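Local atomic coordinates of erythrocyte binding antigen 140 (Plasmodium falciparum, PDB entry 4GF2), a protein that probably binds a sialic acid-bearing receptor, glycophorin C, on host red cells during invasion, through a region holding two Duffy-binding-like domains. Residues E182-F187 / D266-N271; M189-L194 / S220-F225; N317-N322 / I373-L378. The protein carries 3 engineered substitutions. All blocks are in the same frame, centred on the assembly; numbering follows the deposited sequence.

Interaction 1 (E182-F187 / D266-N271); sequences EWNENF and DDFFKN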
loop_
_atom_site.group_PDB
_atom_site.type_symbol
_atom_site.label_atom_id
_atom_site.label_comp_id
_atom_site.label_asym_id
_atom_site.label_seq_id
_atom_site.Cartn_x
_atom_site.Cartn_y
_atom_site.Cartn_z
ATOM N N GLU A 182 -9.228 -20.930 22.445
ATOM C CA GLU A 182 -7.897 -21.304 21.989
ATOM C C GLU A 182 -7.411 -20.291 20.960
ATOM O O GLU A 182 -6.296 -19.783 21.053
ATOM C CB GLU A 182 -7.898 -22.715 21.381
ATOM C CG GLU A 182 -6.519 -23.176 20.888
ATOM C CD GLU A 182 -6.542 -24.538 20.214
ATOM O OE1 GLU A 182 -7.643 -25.085 19.996
ATOM O OE2 GLU A 182 -5.450 -25.065 19.903
ATOM N N TRP A 183 -8.266 -19.993 19.987
ATOM C CA TRP A 183 -7.923 -19.051 18.930
ATOM C C TRP A 183 -7.567 -17.689 19.512
ATOM O O TRP A 183 -6.593 -17.061 19.092
ATOM C CB TRP A 183 -9.082 -18.904 17.943
ATOM C CG TRP A 183 -8.763 -17.972 16.832
ATOM C CD1 TRP A 183 -8.293 -18.301 15.597
ATOM C CD2 TRP A 183 -8.871 -16.547 16.855
ATOM N NE1 TRP A 183 -8.107 -17.170 14.845
ATOM C CE2 TRP A 183 -8.454 -16.077 15.596
ATOM C CE3 TRP A 183 -9.280 -15.621 17.818
ATOM C CZ2 TRP A 183 -8.433 -14.723 15.272
ATOM C CZ3 TRP A 183 -9.262 -14.278 17.497
ATOM C CH2 TRP A 183 -8.840 -13.841 16.236
ATOM N N ASN A 184 -8.362 -17.235 20.476
ATOM C CA ASN A 184 -8.109 -15.961 21.136
ATOM C C ASN A 184 -6.714 -15.924 21.747
ATOM O O ASN A 184 -5.995 -14.934 21.608
ATOM C CB ASN A 184 -9.154 -15.701 22.219
ATOM C CG ASN A 184 -8.992 -14.338 22.872
ATOM O OD1 ASN A 184 -8.558 -13.377 22.236
ATOM N ND2 ASN A 184 -9.339 -14.251 24.148
ATOM N N GLU A 185 -6.329 -17.006 22.417
ATOM C CA GLU A 185 -5.002 -17.097 23.021
ATOM C C GLU A 185 -3.907 -17.144 21.955
ATOM O O GLU A 185 -2.900 -16.450 22.067
ATOM C CB GLU A 185 -4.907 -18.320 23.936
ATOM C CG GLU A 185 -5.726 -18.195 25.213
ATOM C CD GLU A 185 -5.777 -19.489 26.013
ATOM O OE1 GLU A 185 -5.761 -20.578 25.398
ATOM O OE2 GLU A 185 -5.832 -19.417 27.259
ATOM N N ASN A 186 -4.102 -17.959 20.921
ATOM C CA ASN A 186 -3.140 -18.025 19.831
ATOM C C ASN A 186 -2.937 -16.635 19.237
ATOM O O ASN A 186 -1.821 -16.250 18.883
ATOM C CB ASN A 186 -3.606 -18.983 18.727
ATOM C CG ASN A 186 -3.733 -20.432 19.195
ATOM O OD1 ASN A 186 -4.493 -21.210 18.611
ATOM N ND2 ASN A 186 -2.988 -20.803 20.234
ATOM N N PHE A 187 -4.029 -15.887 19.140
ATOM C CA PHE A 187 -4.024 -14.578 18.498
ATOM C C PHE A 187 -3.238 -13.538 19.290
ATOM O O PHE A 187 -2.401 -12.832 18.733
ATOM C CB PHE A 187 -5.459 -14.093 18.312
ATOM C CG PHE A 187 -5.560 -12.669 17.861
ATOM C CD1 PHE A 187 -5.261 -12.322 16.557
ATOM C CD2 PHE A 187 -5.962 -11.680 18.737
ATOM C CE1 PHE A 187 -5.355 -11.014 16.139
ATOM C CE2 PHE A 187 -6.057 -10.371 18.322
ATOM C CZ PHE A 187 -5.754 -10.037 17.023
ATOM N N ASP A 266 -14.801 -5.146 15.185
ATOM C CA ASP A 266 -14.224 -3.944 14.596
ATOM C C ASP A 266 -13.186 -3.325 15.530
ATOM O O ASP A 266 -12.018 -3.190 15.168
ATOM C CB ASP A 266 -15.326 -2.931 14.274
ATOM C CG ASP A 266 -14.805 -1.717 13.525
ATOM O OD1 ASP A 266 -13.714 -1.811 12.921
ATOM O OD2 ASP A 266 -15.490 -0.671 13.535
ATOM N N ASP A 267 -13.616 -2.963 16.734
ATOM C CA ASP A 267 -12.732 -2.329 17.707
ATOM C C ASP A 267 -11.602 -3.269 18.115
ATOM O O ASP A 267 -10.549 -2.829 18.578
ATOM C CB ASP A 267 -13.525 -1.901 18.943
ATOM C CG ASP A 267 -12.671 -1.172 19.961
ATOM O OD1 ASP A 267 -11.749 -0.434 19.549
ATOM O OD2 ASP A 267 -12.924 -1.336 21.173
ATOM N N PHE A 268 -11.829 -4.566 17.936
ATOM C CA PHE A 268 -10.840 -5.577 18.284
ATOM C C PHE A 268 -9.653 -5.511 17.327
ATOM O O PHE A 268 -8.516 -5.781 17.714
ATOM C CB PHE A 268 -11.481 -6.966 18.236
ATOM C CG PHE A 268 -10.720 -8.020 18.985
ATOM C CD1 PHE A 268 -10.859 -8.151 20.357
ATOM C CD2 PHE A 268 -9.879 -8.892 18.317
ATOM C CE1 PHE A 268 -10.164 -9.126 21.049
ATOM C CE2 PHE A 268 -9.184 -9.870 19.002
ATOM C CZ PHE A 268 -9.327 -9.988 20.370
ATOM N N PHE A 269 -9.922 -5.140 16.078
ATOM C CA PHE A 269 -8.880 -5.099 15.057
ATOM C C PHE A 269 -8.555 -3.687 14.570
ATOM O O PHE A 269 -7.690 -3.515 13.711
ATOM C CB PHE A 269 -9.275 -5.975 13.869
ATOM C CG PHE A 269 -9.461 -7.417 14.223
ATOM C CD1 PHE A 269 -8.369 -8.224 14.487
ATOM C CD2 PHE A 269 -10.726 -7.967 14.293
ATOM C CE1 PHE A 269 -8.538 -9.553 14.816
ATOM C CE2 PHE A 269 -10.900 -9.293 14.620
ATOM C CZ PHE A 269 -9.807 -10.088 14.880
ATOM N N LYS A 270 -9.242 -2.680 15.104
ATOM C CA LYS A 270 -8.890 -1.298 14.800
ATOM C C LYS A 270 -7.441 -1.055 15.205
ATOM O O LYS A 270 -7.086 -1.197 16.375
ATOM C CB LYS A 270 -9.798 -0.316 15.546
ATOM C CG LYS A 270 -11.199 -0.176 14.970
ATOM C CD LYS A 270 -11.850 1.128 15.419
ATOM C CE LYS A 270 -13.327 1.185 15.053
ATOM N NZ LYS A 270 -14.162 0.322 15.937
ATOM N N ASN A 271 -6.599 -0.698 14.240
ATOM C CA ASN A 271 -5.208 -0.382 14.539
ATOM C C ASN A 271 -5.125 0.820 15.469
ATOM O O ASN A 271 -5.713 1.865 15.201
ATOM C CB ASN A 271 -4.417 -0.122 13.257
ATOM C CG ASN A 271 -3.905 -1.400 12.620
ATOM O OD1 ASN A 271 -4.299 -2.503 13.004
ATOM N ND2 ASN A 271 -3.021 -1.258 11.640
#
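Phe187 is the centre of this contact. Its ring meets two consecutive phenylalanines on the short helix 265-269. Phe187 and Phe268 reach toward each other tip to tip. Phe187 CE2 lies 3.2 Å from Phe268 CE2, which is tight for two aromatic carbons. The two ring planes are 31° apart, so the pair is oblique. Phe269 comes in differently. It presents its edge to the Phe187 face in an offset edge-to-face pair, with the planes at 76°. The leading atom is Phe269 CE1, 3.6 Å from Phe187 CZ.

Two further residues of helix 175-202 border the cluster. Trp183 CH2 touches Phe269 CZ at 4.1 Å, and each ring uses its edge. Asn184 brings OD1 to the edge of the Phe268 ring, 3.9 Å from its CZ.

In Trp183, Asn184, Phe187 and Phe268 the CG is anti to the backbone N. In Phe269 it is anti to the carbonyl carbon instead (chi1 -61°). The different chi1 turns let the adjacent rings of Phe268 and Phe269 meet. CD2 of Phe268 sits 3.6 Å above the plane of the Phe269 ring, offset toward the rim, and Phe269 CE1 lies in plane at the edge of Phe268. On the other helix, Phe187 CB lies above one face of the Trp183 indole, offset toward its rim. That indole is anchored by NE1, which bonds Gln232 OE1.

Gln232 belongs to helix 213-242. Phe269 packs on the same helix through Lys230 and Met233, while Phe187 also meets the Phe225 ring there. Phe187, Phe268 and Phe269 form an aromatic cluster. It joins helices 175-202, 213-242 and 265-269 in the buried helical interior of the first Duffy-binding-like domain.

Interaction 2 (M189-L194 / S220-F225); sequences MEKKRL and SSYTSF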
loop_
_atom_site.group_PDB
_atom_site.type_symbol
_atom_site.label_atom_id
_atom_site.label_comp_id
_atom_site.label_asym_id
_atom_site.label_seq_id
_atom_site.Cartn_x
_atom_site.Cartn_y
_atom_site.Cartn_z
ATOM N N MET A 189 -0.973 -13.962 21.444
ATOM C CA MET A 189 0.434 -14.312 21.549
ATOM C C MET A 189 1.172 -13.857 20.297
ATOM O O MET A 189 2.191 -13.170 20.377
ATOM C CB MET A 189 0.589 -15.821 21.745
ATOM C CG MET A 189 2.022 -16.275 21.961
ATOM S SD MET A 189 2.120 -17.973 22.567
ATOM C CE MET A 189 1.395 -18.873 21.199
ATOM N N GLU A 190 0.643 -14.229 19.138
ATOM C CA GLU A 190 1.280 -13.881 17.879
ATOM C C GLU A 190 1.218 -12.364 17.674
ATOM O O GLU A 190 2.109 -11.771 17.065
ATOM C CB GLU A 190 0.607 -14.639 16.728
ATOM C CG GLU A 190 1.149 -14.325 15.341
ATOM C CD GLU A 190 2.604 -14.716 15.166
ATOM O OE1 GLU A 190 3.191 -15.291 16.105
ATOM O OE2 GLU A 190 3.163 -14.445 14.083
ATOM N N LYS A 191 0.175 -11.740 18.211
ATOM C CA LYS A 191 0.004 -10.297 18.110
ATOM C C LYS A 191 1.117 -9.567 18.856
ATOM O O LYS A 191 1.750 -8.664 18.309
ATOM C CB LYS A 191 -1.367 -9.898 18.660
ATOM C CG LYS A 191 -1.656 -8.409 18.635
ATOM C CD LYS A 191 -3.157 -8.151 18.608
ATOM C CE LYS A 191 -3.558 -7.004 19.520
ATOM N NZ LYS A 191 -2.932 -5.722 19.119
ATOM N N LYS A 192 1.355 -9.966 20.103
ATOM C CA LYS A 192 2.450 -9.403 20.886
ATOM C C LYS A 192 3.769 -9.544 20.140
ATOM O O LYS A 192 4.487 -8.565 19.937
ATOM C CB LYS A 192 2.576 -10.107 22.239
ATOM C CG LYS A 192 1.506 -9.751 23.251
ATOM C CD LYS A 192 1.767 -10.458 24.575
ATOM C CE LYS A 192 0.618 -10.269 25.555
ATOM N NZ LYS A 192 0.871 -10.963 26.853
ATOM N N ARG A 193 4.082 -10.773 19.743
ATOM C CA ARG A 193 5.358 -11.063 19.100
ATOM C C ARG A 193 5.568 -10.185 17.870
ATOM O O ARG A 193 6.615 -9.561 17.717
ATOM C CB ARG A 193 5.436 -12.538 18.710
ATOM C CG ARG A 193 6.811 -12.982 18.251
ATOM C CD ARG A 193 6.773 -14.397 17.698
ATOM N NE ARG A 193 6.086 -14.469 16.409
ATOM C CZ ARG A 193 6.639 -14.147 15.244
ATOM N NH1 ARG A 193 7.892 -13.719 15.190
ATOM N NH2 ARG A 193 5.936 -14.246 14.126
ATOM N N LEU A 194 4.569 -10.130 16.997
ATOM C CA LEU A 194 4.694 -9.346 15.777
ATOM C C LEU A 194 4.864 -7.860 16.089
ATOM O O LEU A 194 5.553 -7.146 15.363
ATOM C CB LEU A 194 3.488 -9.564 14.865
ATOM C CG LEU A 194 3.411 -10.926 14.170
ATOM C CD1 LEU A 194 2.090 -11.065 13.432
ATOM C CD2 LEU A 194 4.575 -11.126 13.212
ATOM N N SER A 220 4.323 -4.510 7.888
ATOM C CA SER A 220 3.539 -5.167 6.854
ATOM C C SER A 220 3.083 -6.547 7.308
ATOM O O SER A 220 1.940 -6.940 7.077
ATOM C CB SER A 220 4.361 -5.286 5.572
ATOM O OG SER A 220 3.692 -6.089 4.618
ATOM N N SER A 221 3.984 -7.281 7.950
ATOM C CA SER A 221 3.656 -8.605 8.465
ATOM C C SER A 221 2.523 -8.494 9.475
ATOM O O SER A 221 1.585 -9.288 9.459
ATOM C CB SER A 221 4.881 -9.249 9.120
ATOM O OG SER A 221 5.893 -9.509 8.163
ATOM N N TYR A 222 2.615 -7.499 10.351
ATOM C CA TYR A 222 1.608 -7.290 11.384
ATOM C C TYR A 222 0.246 -6.987 10.767
ATOM O O TYR A 222 -0.778 -7.505 11.210
ATOM C CB TYR A 222 2.029 -6.152 12.311
ATOM C CG TYR A 222 1.064 -5.897 13.445
ATOM C CD1 TYR A 222 1.167 -6.594 14.642
ATOM C CD2 TYR A 222 0.049 -4.959 13.320
ATOM C CE1 TYR A 222 0.286 -6.364 15.681
ATOM C CE2 TYR A 222 -0.835 -4.721 14.354
ATOM C CZ TYR A 222 -0.710 -5.425 15.532
ATOM O OH TYR A 222 -1.592 -5.190 16.558
ATOM N N THR A 223 0.237 -6.151 9.736
ATOM C CA THR A 223 -1.003 -5.798 9.061
ATOM C C THR A 223 -1.703 -7.023 8.493
ATOM O O THR A 223 -2.877 -7.251 8.769
ATOM C CB THR A 223 -0.749 -4.802 7.925
ATOM O OG1 THR A 223 -0.380 -3.536 8.480
ATOM C CG2 THR A 223 -1.994 -4.619 7.065
ATOM N N SER A 224 -0.988 -7.809 7.695
ATOM C CA SER A 224 -1.602 -8.962 7.046
ATOM C C SER A 224 -2.120 -9.949 8.085
ATOM O O SER A 224 -3.166 -10.566 7.893
ATOM C CB SER A 224 -0.620 -9.646 6.092
ATOM O OG SER A 224 0.541 -10.088 6.766
ATOM N N PHE A 225 -1.398 -10.080 9.191
ATOM C CA PHE A 225 -1.790 -10.998 10.251
ATOM C C PHE A 225 -3.113 -10.578 10.882
ATOM O O PHE A 225 -3.919 -11.423 11.272
ATOM C CB PHE A 225 -0.707 -11.066 11.326
ATOM C CG PHE A 225 -1.199 -11.592 12.637
ATOM C CD1 PHE A 225 -1.356 -12.949 12.837
ATOM C CD2 PHE A 225 -1.515 -10.726 13.669
ATOM C CE1 PHE A 225 -1.815 -13.434 14.044
ATOM C CE2 PHE A 225 -1.974 -11.206 14.877
ATOM C CZ PHE A 225 -2.123 -12.563 15.065
#
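Lys191 passes from Phe225 to Tyr222 on the facing helix. Its CB lies 4.0 Å from Phe225 CE2. With CG anti to the backbone N (chi1 179°), the chain then leaves Phe225 for Tyr222. CG, CD and CE all pass near the Tyr222 hydroxyl, CG at 3.8 Å from OH. Bends at chi3 and chi4 turn the tip back, and NZ donates a hydrogen bond to Tyr222 OH at 2.9 Å. The aliphatic part of the lysine thus covers the phenol end while its ammonium holds the oxygen.

Tyr222 lies edge-on to the helix: Lys191 O and Leu194 CB are both in its ring plane, and CD1 is 3.8 Å from Leu194 CB. Leu194 meets Phe225 with another atom, its CD1 methyl. This presses against the root of that side chain, 3.4 Å from Phe225 CG. Farther out on the ring, Glu190 CG approaches Phe225 CE1, also at 3.4 Å. A bend at chi2 (63°) carries the Glu190 carboxylate toward Arg193. Arg193 grips it side-on with NE and NH2, one nitrogen to each oxygen, and so limits its rotation. NH2 meets the syn lone pair of OE2, while NE meets OE1 from above the carboxylate plane.

The segments run nearly antiparallel, at 160°, with their axes 10.2 Å apart. Helices 175-202 and 213-242 form a helical hairpin. The disulfide Cys202-Cys215 joins its arms near the turn, in the first Duffy-binding-like domain.

Interaction 3 (N317-N322 / I373-L378); sequences NYKSNN and IYEAQL
Lys319 NZ has three polar partners. It donates to Glu375 OE1 at 2.9 Å in a salt bridge, to Thr347 O, and to a water. That water donates in turn to Glu375 OE2, so the ammonium reaches both carboxylate oxygens, one directly and one through water. The site belongs to the second Duffy-binding-like domain, where an irregular loop lies against helix 361-382. The disulfide Cys316-Cys349 ties this loop down just before Asn317.

Lys319 meets Glu375 at about a right angle. OE1 uses its syn lone pair, on the side of the other oxygen. A bend at chi2 (64°) brings the Glu375 carboxylate round to the lysine. The carboxylate is also fixed from outside the pair, with OE1 accepting from Cys349 N and OE2 bonded to Ser398 OG. This buried group would probably stay ionised beside the ammonium.

Away from the ammonium, Leu378 packs against the lysine chain and the loop backbone. The Lys319 and Leu378 side chains cross at about a right angle, with Lys319 CE 3.6 Å from Leu378 CB. Both Leu378 methyls lie against Asn317 O, CD1 at 3.3 Å. CD2 also touches Tyr318 CA at 3.7 Å. A second water links the backbones, accepting from Lys319 N and donating to Leu378 O, at 2.9 Å from each.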
loop_
_atom_site.group_PDB
_atom_site.type_symbol
_atom_site.label_atom_id
_atom_site.label_comp_id
_atom_site.label_asym_id
_atom_site.label_seq_id
_atom_site.Cartn_x
_atom_site.Cartn_y
_atom_site.Cartn_z
ATOM N N ASN A 317 14.024 19.724 -2.495
ATOM C CA ASN A 317 14.359 20.985 -1.853
ATOM C C ASN A 317 13.563 22.122 -2.481
ATOM O O ASN A 317 12.934 21.945 -3.525
ATOM C CB ASN A 317 15.859 21.253 -1.980
ATOM C CG ASN A 317 16.348 22.318 -1.014
ATOM O OD1 ASN A 317 15.910 22.383 0.135
ATOM N ND2 ASN A 317 17.261 23.161 -1.479
ATOM N N TYR A 318 13.585 23.285 -1.834
ATOM C CA TYR A 318 12.921 24.477 -2.353
ATOM C C TYR A 318 13.391 24.787 -3.770
ATOM O O TYR A 318 14.544 24.541 -4.113
ATOM C CB TYR A 318 13.210 25.678 -1.452
ATOM C CG TYR A 318 12.602 25.588 -0.069
ATOM C CD1 TYR A 318 11.288 25.975 0.160
ATOM C CD2 TYR A 318 13.346 25.131 1.012
ATOM C CE1 TYR A 318 10.729 25.902 1.424
ATOM C CE2 TYR A 318 12.795 25.055 2.279
ATOM C CZ TYR A 318 11.488 25.441 2.479
ATOM O OH TYR A 318 10.935 25.367 3.738
ATOM N N LYS A 319 12.491 25.328 -4.588
ATOM C CA LYS A 319 12.872 25.820 -5.906
ATOM C C LYS A 319 13.790 27.010 -5.689
ATOM O O LYS A 319 13.442 27.938 -4.961
ATOM C CB LYS A 319 11.645 26.251 -6.717
ATOM C CG LYS A 319 10.513 25.235 -6.752
ATOM C CD LYS A 319 10.941 23.922 -7.366
ATOM C CE LYS A 319 9.802 22.917 -7.337
ATOM N NZ LYS A 319 10.159 21.626 -7.982
ATOM N N SER A 320 14.970 26.982 -6.300
ATOM C CA SER A 320 15.954 28.037 -6.087
ATOM C C SER A 320 15.469 29.362 -6.658
ATOM O O SER A 320 14.740 29.394 -7.651
ATOM C CB SER A 320 17.293 27.663 -6.723
ATOM O OG SER A 320 17.195 27.652 -8.134
ATOM N N ASN A 321 15.876 30.453 -6.017
ATOM C CA ASN A 321 15.521 31.791 -6.474
ATOM C C ASN A 321 16.170 32.099 -7.816
ATOM O O ASN A 321 15.656 32.898 -8.598
ATOM C CB ASN A 321 15.935 32.830 -5.433
ATOM C CG ASN A 321 15.310 32.571 -4.076
ATOM O OD1 ASN A 321 14.259 31.939 -3.975
ATOM N ND2 ASN A 321 15.958 33.059 -3.022
ATOM N N ASN A 322 17.310 31.468 -8.078
ATOM C CA ASN A 322 17.936 31.551 -9.390
ATOM C C ASN A 322 17.015 30.935 -10.429
ATOM O O ASN A 322 16.223 30.046 -10.117
ATOM C CB ASN A 322 19.272 30.810 -9.404
ATOM C CG ASN A 322 20.283 31.409 -8.454
ATOM O OD1 ASN A 322 20.337 32.624 -8.268
ATOM N ND2 ASN A 322 21.098 30.554 -7.846
ATOM N N ILE A 373 2.715 15.845 -3.681
ATOM C CA ILE A 373 2.438 16.801 -2.619
ATOM C C ILE A 373 3.555 17.840 -2.509
ATOM O O ILE A 373 3.293 19.043 -2.521
ATOM C CB ILE A 373 2.213 16.088 -1.274
ATOM C CG1 ILE A 373 0.843 15.410 -1.280
ATOM C CG2 ILE A 373 2.292 17.071 -0.114
ATOM C CD1 ILE A 373 0.600 14.486 -0.114
ATOM N N TYR A 374 4.798 17.382 -2.423
ATOM C CA TYR A 374 5.925 18.298 -2.284
ATOM C C TYR A 374 6.074 19.191 -3.508
ATOM O O TYR A 374 6.347 20.381 -3.379
ATOM C CB TYR A 374 7.219 17.532 -2.002
ATOM C CG TYR A 374 7.196 16.843 -0.660
ATOM C CD1 TYR A 374 7.052 17.575 0.509
ATOM C CD2 TYR A 374 7.302 15.462 -0.561
ATOM C CE1 TYR A 374 7.020 16.954 1.743
ATOM C CE2 TYR A 374 7.264 14.829 0.667
ATOM C CZ TYR A 374 7.123 15.583 1.815
ATOM O OH TYR A 374 7.092 14.957 3.036
ATOM N N GLU A 375 5.883 18.630 -4.696
ATOM C CA GLU A 375 5.931 19.440 -5.903
ATOM C C GLU A 375 4.925 20.581 -5.785
ATOM O O GLU A 375 5.244 21.732 -6.073
ATOM C CB GLU A 375 5.633 18.598 -7.142
ATOM C CG GLU A 375 5.586 19.393 -8.441
ATOM C CD GLU A 375 6.919 20.020 -8.803
ATOM O OE1 GLU A 375 7.928 19.723 -8.126
ATOM O OE2 GLU A 375 6.964 20.807 -9.774
ATOM N N ALA A 376 3.716 20.260 -5.337
ATOM C CA ALA A 376 2.669 21.267 -5.206
ATOM C C ALA A 376 3.066 22.320 -4.184
ATOM O O ALA A 376 2.979 23.518 -4.449
ATOM C CB ALA A 376 1.350 20.622 -4.817
ATOM N N GLN A 377 3.506 21.871 -3.014
ATOM C CA GLN A 377 3.901 22.790 -1.957
ATOM C C GLN A 377 5.049 23.683 -2.415
ATOM O O GLN A 377 5.008 24.897 -2.235
ATOM C CB GLN A 377 4.319 22.024 -0.704
ATOM C CG GLN A 377 3.173 21.438 0.095
ATOM C CD GLN A 377 3.666 20.673 1.309
ATOM O OE1 GLN A 377 4.689 19.993 1.246
ATOM N NE2 GLN A 377 2.950 20.794 2.423
ATOM N N LEU A 378 6.073 23.073 -3.005
ATOM C CA LEU A 378 7.239 23.815 -3.470
ATOM C C LEU A 378 6.860 24.853 -4.512
ATOM O O LEU A 378 7.353 25.981 -4.482
ATOM C CB LEU A 378 8.276 22.866 -4.050
ATOM C CG LEU A 378 8.913 21.942 -3.024
ATOM C CD1 LEU A 378 9.797 20.930 -3.715
ATOM C CD2 LEU A 378 9.701 22.753 -2.027
HETATM O O HOH W 1 9.484 22.113 -10.510
HETATM O O HOH W 2 9.968 25.910 -3.297
#

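In the fold
Interactions 1 and 2 belong to one helical assembly. Both use helix 175-202, and they touch where Phe187 meets Phe225, with CD1 of the first 3.5 Å from CZ of the second. Interaction 2 is nested in sequence within the loop closed by interaction 1. Interaction 1 is the buried one, and aromatic carbon dominates it. Interaction 2 is partly buried and adds a lysine-tyrosine hydrogen bond. Interaction 3 lies in the other Duffy-binding-like domain, its centre about 45 Å from that of interaction 1. It is partly buried, pairs a loop with a helix, and combines a salt bridge and bridging waters with the packing of one leucine.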